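Local coordinates for protein xylan esterase, putative, AXE2C (Cellvibrio japonicus, PDB 2WAA) that removes acetyl groups from plant cell wall polysaccharides, deacetylating xylan and glucomannan with equal efficiency, at residues Ser44-Gly49 and Pro126-Pro131. Numbering follows the deposited sequence.
Sequences STIVAG and PAPVLP
On the N-terminal beta-sandwich domain of this esterase, the pyrrolidine ring of Pro-128 is gripped by Ile-46 on one face and by Ser-44 and Thr-45 around its rim. CD1 of Ile-46 stands almost over the ring centre, 3.9 Å from CG and 4.0 Å from CA of Pro-128, while CG1 of the isoleucine lies toward the CG–CD side of the same face. Ser-44 meets the ring from the opposite side, off the CB–CG edge: its OG is 3.4 Å from CG of Pro-128. The CD end is met by the backbone, with CA of Thr-45 close to the ring plane and 3.8 Å from CD of Pro-128.

Here the chain leaving strand 123-124 lies against strand 42-48 on its way to the SGNH-hydrolase domain. Residues 126-128 have a polyproline II conformation. The strand pairing ends as Leu-125 bonds the backbone of Ile-46; the chain then passes over the outer face of the strand, the side carrying Ser-44 and Ile-46, running on to strand 133-139 of the parallel hydrolase sheet. No hydrogen bond joins the two segments, and the ring, lacking a backbone N-H, meets the strand through van der Waals contact. One polar tie is supplied by Gln-21 of the adjoining strand 21-23, which pairs with the backbone of Ser-44 and uses NE2 to hold O of Pro-128. Thr-45 and Val-47 point away from the linker, toward Phe-124 and strand 112-119 inside the sandwich.

Ile-46 has CG1 anti to its carbonyl carbon (chi1 -67°), which carries that branch beside the proline, and a chi2 of 154°, short of fully extended, sets the terminal methyl over the ring. The same CD1 also lies 4.0 Å from O of Pro-126.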
loop_
_atom_site.group_PDB
_atom_site.type_symbol
_atom_site.label_atom_id
_atom_site.label_comp_id
_atom_site.label_asym_id
_atom_site.label_seq_id
_atom_site.Cartn_x
_atom_site.Cartn_y
_atom_site.Cartn_z
ATOM N N SER A 44 10.750 -4.932 9.050
ATOM C CA SER A 44 11.003 -6.290 9.537
ATOM C C SER A 44 12.423 -6.440 10.031
ATOM O O SER A 44 13.338 -5.762 9.565
ATOM C CB SER A 44 10.702 -7.373 8.475
ATOM O OG SER A 44 11.364 -7.149 7.200
ATOM N N THR A 45 12.616 -7.397 10.928
ATOM C CA THR A 45 13.943 -7.581 11.517
ATOM C C THR A 45 13.988 -9.051 11.965
ATOM O O THR A 45 12.953 -9.676 12.258
ATOM C CB THR A 45 14.203 -6.621 12.712
ATOM O OG1 THR A 45 15.480 -6.893 13.296
ATOM C CG2 THR A 45 13.155 -6.817 13.834
ATOM N N ILE A 46 15.197 -9.591 12.028
ATOM C CA ILE A 46 15.378 -10.958 12.580
ATOM C C ILE A 46 16.366 -10.756 13.734
ATOM O O ILE A 46 17.352 -10.026 13.590
ATOM C CB ILE A 46 16.001 -11.888 11.559
ATOM C CG1 ILE A 46 15.036 -12.137 10.382
ATOM C CG2 ILE A 46 16.268 -13.242 12.172
ATOM C CD1 ILE A 46 15.747 -12.485 9.113
ATOM N N VAL A 47 16.074 -11.318 14.890
ATOM C CA VAL A 47 16.896 -11.030 16.077
ATOM C C VAL A 47 17.226 -12.289 16.852
ATOM O O VAL A 47 16.541 -13.293 16.711
ATOM C CB VAL A 47 16.158 -10.083 17.075
ATOM C CG1 VAL A 47 15.969 -8.686 16.445
ATOM C CG2 VAL A 47 14.793 -10.673 17.556
ATOM N N ALA A 48 18.243 -12.221 17.699
ATOM C CA ALA A 48 18.533 -13.337 18.643
ATOM C C ALA A 48 18.321 -12.735 20.026
ATOM O O ALA A 48 19.076 -11.862 20.435
ATOM C CB ALA A 48 19.977 -13.844 18.457
ATOM N N GLY A 49 17.264 -13.145 20.718
ATOM C CA GLY A 49 16.950 -12.605 22.027
ATOM C C GLY A 49 15.611 -13.047 22.580
ATOM O O GLY A 49 14.898 -13.858 21.968
ATOM N N PRO A 126 21.278 -9.962 10.329
ATOM C CA PRO A 126 21.168 -9.232 9.068
ATOM C C PRO A 126 19.705 -9.093 8.686
ATOM O O PRO A 126 18.894 -9.994 8.951
ATOM C CB PRO A 126 21.859 -10.151 8.040
ATOM C CG PRO A 126 22.889 -10.895 8.873
ATOM C CD PRO A 126 22.108 -11.174 10.174
ATOM N N ALA A 127 19.404 -7.951 8.077
ATOM C CA ALA A 127 18.046 -7.663 7.625
ATOM C C ALA A 127 17.420 -8.774 6.776
ATOM O O ALA A 127 18.095 -9.404 5.922
ATOM C CB ALA A 127 18.043 -6.339 6.828
ATOM N N PRO A 128 16.107 -8.980 6.946
ATOM C CA PRO A 128 15.440 -9.928 6.077
ATOM C C PRO A 128 15.698 -9.514 4.628
ATOM O O PRO A 128 15.755 -8.349 4.324
ATOM C CB PRO A 128 13.954 -9.748 6.428
ATOM C CG PRO A 128 13.945 -9.243 7.853
ATOM C CD PRO A 128 15.257 -8.520 8.075
ATOM N N VAL A 129 15.812 -10.488 3.738
ATOM C CA VAL A 129 16.073 -10.205 2.343
ATOM C C VAL A 129 14.729 -10.137 1.616
ATOM O O VAL A 129 13.877 -11.001 1.752
ATOM C CB VAL A 129 16.937 -11.359 1.770
ATOM C CG1 VAL A 129 16.994 -11.291 0.223
ATOM C CG2 VAL A 129 18.326 -11.249 2.371
ATOM N N LEU A 130 14.527 -9.078 0.853
ATOM C CA LEU A 130 13.282 -8.945 0.088
ATOM C C LEU A 130 13.414 -9.567 -1.301
ATOM O O LEU A 130 14.519 -9.666 -1.853
ATOM C CB LEU A 130 12.967 -7.440 -0.069
ATOM C CG LEU A 130 12.661 -6.647 1.243
ATOM C CD1 LEU A 130 12.473 -5.161 0.870
ATOM C CD2 LEU A 130 11.473 -7.205 2.010
ATOM N N PRO A 131 12.262 -9.914 -1.938
ATOM C CA PRO A 131 12.301 -10.406 -3.339
ATOM C C PRO A 131 12.949 -9.446 -4.319
ATOM O O PRO A 131 12.949 -8.227 -4.093
ATOM C CB PRO A 131 10.809 -10.561 -3.680
ATOM C CG PRO A 131 10.186 -10.875 -2.360
ATOM C CD PRO A 131 10.905 -9.956 -1.379
#